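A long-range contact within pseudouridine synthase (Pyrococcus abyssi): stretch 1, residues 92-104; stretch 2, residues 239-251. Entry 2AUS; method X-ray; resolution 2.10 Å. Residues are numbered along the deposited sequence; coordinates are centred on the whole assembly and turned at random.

Stretch 1 92-104: ALERATRVVQALL
Stretch 2 (239-251) AIQPMEKAVEHLP

The two stretches, at least 143 residues apart in sequence wherever they touch, pack mainly through apolar side chains, with the carbonyl oxygens of Met243 and Ala246 also in contact; no hydrogen bond crosses between them, and 414 Å² is buried in total. They run in the same general direction, so that Ala96 lies beside Met243 (CA to CA 6.1 Å) and Ala102 beside Val247 (CA to CA 5.8 Å). Stretch 1 leaves a strand at Leu93, passes Glu94 with a positive phi (40/-115), and winds into a 3-10 segment from Arg95 to Leu103. Its i to i+3 bonds include Val99 N to Ala96 O (2.7 Å) and Ala102 N to Val99 O (2.9 Å), a spacing that turns Ala96, Val99 and Ala102 toward stretch 2. Thr97 OG1 donates to Glu94 O (2.7 Å), tying the start of this segment to Glu94, just before it.

Along stretch 2, Ile240 (-121/131; chi1 m, chi2 t) makes the first contact, its CD1 3.9 Å from CD1 of Leu93 (m, t). Gln241 and Pro242 follow in extended conformation without touching stretch 1. From Met243 to Ala246 the backbone adopts helical phi/psi, and Ala246 N bonds to Met243 O at 2.9 Å.

Met243 points its CB toward stretch 1, 3.6 Å from Ala96 CB. Its chi1 is p, with chi2 and chi3 both t, and the end of the side chain leads away. Val99, with chi1 p, also reaches this residue, placing CG2 4.0 Å from Met243 O. Glu244 points away, and Lys245 is out of reach.

Ala246 has the largest area covered by the other stretch. Its CB lies 3.9 Å from Val99 CG1 and 4.2 Å from Leu103 CD1, while its O is 3.6 Å from Ala102 CB and 3.2 Å from Leu103 CD1. The CA-to-CB bond of Leu103 is sideways, but its off-rotamer chi1 of -92° and chi2 of 28° accompany a side chain whose end comes nearer.

Val247 (-110/13; chi1 m) has its CB sideways, yet CG1 packs 4.0 Å from Val99 CG2 and 3.7 Å from Ala102 CB. A type I turn then runs from Val247 to Leu250, closed by Leu250 N to Val247 O at 2.9 Å. Neither Glu248 nor His249, the middle residues of the turn, contacts stretch 1, although the CA-to-CB bond of His249 points toward it. Leu250 (-98/152; m, t) points back toward stretch 1 and sets CD1 3.4 Å from Ala102 CB, a tight apolar contact that ends the interface before Pro251.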

# COMPACT_ATOMS: atom_id res chain seq x y z
N ALA A 92 18.30 12.49 7.78
CA ALA A 92 18.94 13.81 7.81
C ALA A 92 18.39 14.63 6.64
O ALA A 92 18.18 14.09 5.55
CB ALA A 92 20.46 13.66 7.71
N LEU A 93 18.19 15.92 6.87
CA LEU A 93 17.61 16.79 5.85
C LEU A 93 18.55 17.84 5.24
O LEU A 93 19.44 18.38 5.90
CB LEU A 93 16.40 17.54 6.43
CG LEU A 93 15.46 16.75 7.34
CD1 LEU A 93 14.44 17.71 7.94
CD2 LEU A 93 14.77 15.64 6.55
N GLU A 94 18.30 18.13 3.96
CA GLU A 94 19.03 19.14 3.22
C GLU A 94 20.53 19.18 3.49
O GLU A 94 21.26 18.23 3.20
CB GLU A 94 18.40 20.51 3.51
CG GLU A 94 16.89 20.55 3.28
CD GLU A 94 16.51 20.76 1.82
OE1 GLU A 94 17.13 20.14 0.93
OE2 GLU A 94 15.57 21.54 1.55
N ARG A 95 20.99 20.29 4.05
CA ARG A 95 22.40 20.51 4.35
C ARG A 95 23.01 19.53 5.35
O ARG A 95 24.23 19.35 5.39
CB ARG A 95 22.59 21.94 4.86
CG ARG A 95 22.31 23.01 3.83
CD ARG A 95 23.56 23.32 3.03
NE ARG A 95 24.66 23.66 3.93
CZ ARG A 95 25.89 23.97 3.52
NH1 ARG A 95 26.18 23.98 2.22
NH2 ARG A 95 26.83 24.24 4.41
N ALA A 96 22.17 18.89 6.16
CA ALA A 96 22.63 17.93 7.15
C ALA A 96 22.61 16.49 6.63
O ALA A 96 23.06 15.57 7.32
CB ALA A 96 21.78 18.03 8.40
N THR A 97 22.09 16.31 5.43
CA THR A 97 21.97 14.99 4.82
C THR A 97 23.09 14.01 5.12
O THR A 97 22.83 12.89 5.54
CB THR A 97 21.82 15.10 3.28
OG1 THR A 97 20.55 15.68 2.96
CG2 THR A 97 21.88 13.71 2.63
N ARG A 98 24.33 14.44 4.93
CA ARG A 98 25.47 13.56 5.14
C ARG A 98 25.83 13.28 6.61
O ARG A 98 26.73 12.48 6.88
CB ARG A 98 26.70 14.12 4.42
CG ARG A 98 26.49 14.44 2.95
CD ARG A 98 26.36 13.19 2.09
NE ARG A 98 26.13 13.50 0.67
CZ ARG A 98 26.91 14.28 -0.08
NH1 ARG A 98 27.99 14.85 0.45
NH2 ARG A 98 26.62 14.49 -1.36
N VAL A 99 25.15 13.93 7.55
CA VAL A 99 25.47 13.69 8.97
C VAL A 99 25.13 12.25 9.41
O VAL A 99 25.58 11.79 10.47
CB VAL A 99 24.75 14.71 9.90
CG1 VAL A 99 23.29 14.30 10.12
CG2 VAL A 99 25.49 14.82 11.21
N VAL A 100 24.35 11.54 8.60
CA VAL A 100 24.01 10.16 8.95
C VAL A 100 25.26 9.28 8.93
O VAL A 100 25.23 8.15 9.40
CB VAL A 100 22.95 9.55 7.99
CG1 VAL A 100 21.62 10.23 8.19
CG2 VAL A 100 23.40 9.69 6.55
N GLN A 101 26.34 9.80 8.38
CA GLN A 101 27.61 9.07 8.33
C GLN A 101 28.07 8.83 9.78
O GLN A 101 28.77 7.87 10.07
CB GLN A 101 28.67 9.89 7.59
CG GLN A 101 30.03 9.18 7.46
CD GLN A 101 31.18 10.15 7.18
OE1 GLN A 101 31.05 11.09 6.40
NE2 GLN A 101 32.33 9.90 7.82
N ALA A 102 27.68 9.73 10.67
CA ALA A 102 28.08 9.60 12.07
C ALA A 102 27.37 8.43 12.73
O ALA A 102 27.72 8.03 13.84
CB ALA A 102 27.76 10.89 12.83
N LEU A 103 26.38 7.87 12.04
CA LEU A 103 25.61 6.75 12.57
C LEU A 103 26.07 5.38 12.09
O LEU A 103 25.59 4.37 12.60
CB LEU A 103 24.13 6.93 12.21
CG LEU A 103 23.20 7.63 13.19
CD1 LEU A 103 23.95 8.62 14.06
CD2 LEU A 103 22.11 8.32 12.40
N LEU A 104 26.98 5.34 11.13
CA LEU A 104 27.48 4.07 10.61
C LEU A 104 28.02 3.14 11.69
O LEU A 104 27.78 1.94 11.65
CB LEU A 104 28.55 4.31 9.54
CG LEU A 104 28.02 4.71 8.17
CD1 LEU A 104 29.17 4.96 7.21
CD2 LEU A 104 27.11 3.61 7.64
N ALA A 239 9.34 18.24 15.80
CA ALA A 239 9.37 17.01 15.02
C ALA A 239 10.72 16.80 14.33
O ALA A 239 11.00 15.70 13.86
CB ALA A 239 8.25 17.04 13.97
N ILE A 240 11.54 17.85 14.27
CA ILE A 240 12.86 17.78 13.64
C ILE A 240 13.94 18.15 14.66
O ILE A 240 13.83 19.15 15.36
CB ILE A 240 12.93 18.75 12.44
CG1 ILE A 240 11.85 18.37 11.41
CG2 ILE A 240 14.32 18.73 11.82
CD1 ILE A 240 11.71 19.35 10.26
N GLN A 241 14.98 17.33 14.75
CA GLN A 241 16.03 17.61 15.72
C GLN A 241 17.22 18.29 15.05
O GLN A 241 17.42 18.16 13.84
CB GLN A 241 16.53 16.32 16.38
CG GLN A 241 15.42 15.40 16.86
CD GLN A 241 14.31 16.16 17.55
OE1 GLN A 241 14.57 16.93 18.47
NE2 GLN A 241 13.08 15.96 17.11
N PRO A 242 18.00 19.06 15.83
CA PRO A 242 19.16 19.71 15.22
C PRO A 242 20.09 18.58 14.77
O PRO A 242 20.14 17.52 15.40
CB PRO A 242 19.76 20.51 16.38
CG PRO A 242 18.58 20.76 17.28
CD PRO A 242 17.86 19.43 17.25
N MET A 243 20.82 18.79 13.68
CA MET A 243 21.71 17.74 13.18
C MET A 243 22.70 17.26 14.24
O MET A 243 23.20 16.13 14.17
CB MET A 243 22.48 18.25 11.96
CG MET A 243 23.45 19.36 12.29
SD MET A 243 24.39 19.93 10.85
CE MET A 243 24.90 21.57 11.43
N GLU A 244 23.01 18.12 15.21
CA GLU A 244 23.95 17.78 16.29
C GLU A 244 23.53 16.52 17.06
O GLU A 244 24.37 15.84 17.65
CB GLU A 244 24.07 18.95 17.28
CG GLU A 244 24.82 20.19 16.76
CD GLU A 244 24.11 20.94 15.63
OE1 GLU A 244 22.88 20.78 15.46
OE2 GLU A 244 24.79 21.71 14.92
N LYS A 245 22.24 16.22 17.05
CA LYS A 245 21.74 15.03 17.73
C LYS A 245 22.42 13.78 17.17
O LYS A 245 22.69 12.82 17.91
CB LYS A 245 20.22 14.93 17.55
CG LYS A 245 19.57 13.66 18.13
CD LYS A 245 19.59 13.63 19.65
CE LYS A 245 18.81 12.42 20.20
NZ LYS A 245 17.40 12.40 19.67
N ALA A 246 22.71 13.79 15.87
CA ALA A 246 23.33 12.63 15.21
C ALA A 246 24.77 12.33 15.62
O ALA A 246 25.25 11.23 15.38
CB ALA A 246 23.25 12.78 13.70
N VAL A 247 25.47 13.30 16.21
CA VAL A 247 26.85 13.05 16.61
C VAL A 247 27.03 12.99 18.13
O VAL A 247 28.15 13.02 18.64
CB VAL A 247 27.82 14.14 16.06
CG1 VAL A 247 27.69 14.22 14.54
CG2 VAL A 247 27.51 15.49 16.69
N GLU A 248 25.91 12.89 18.85
CA GLU A 248 25.96 12.82 20.30
C GLU A 248 26.81 11.67 20.85
O GLU A 248 27.39 11.79 21.92
CB GLU A 248 24.54 12.71 20.86
CG GLU A 248 23.97 14.05 21.28
CD GLU A 248 22.49 14.00 21.57
OE1 GLU A 248 22.03 13.00 22.17
OE2 GLU A 248 21.79 14.97 21.19
N HIS A 249 26.90 10.57 20.12
CA HIS A 249 27.70 9.44 20.59
C HIS A 249 29.13 9.47 20.05
O HIS A 249 29.89 8.54 20.28
CB HIS A 249 27.02 8.12 20.22
CG HIS A 249 25.79 7.83 21.03
ND1 HIS A 249 24.98 6.74 20.79
CD2 HIS A 249 25.26 8.46 22.10
CE1 HIS A 249 23.99 6.72 21.67
NE2 HIS A 249 24.14 7.76 22.48
N LEU A 250 29.49 10.53 19.33
CA LEU A 250 30.84 10.61 18.78
C LEU A 250 31.78 11.45 19.63
O LEU A 250 31.36 12.35 20.34
CB LEU A 250 30.83 11.23 17.38
CG LEU A 250 30.12 10.55 16.22
CD1 LEU A 250 30.42 11.33 14.96
CD2 LEU A 250 30.58 9.11 16.09
N PRO A 251 33.09 11.14 19.56
CA PRO A 251 34.10 11.88 20.31
C PRO A 251 34.10 13.27 19.67
O PRO A 251 34.01 13.39 18.44
CB PRO A 251 35.39 11.13 19.99
CG PRO A 251 34.92 9.75 19.63
CD PRO A 251 33.70 10.02 18.82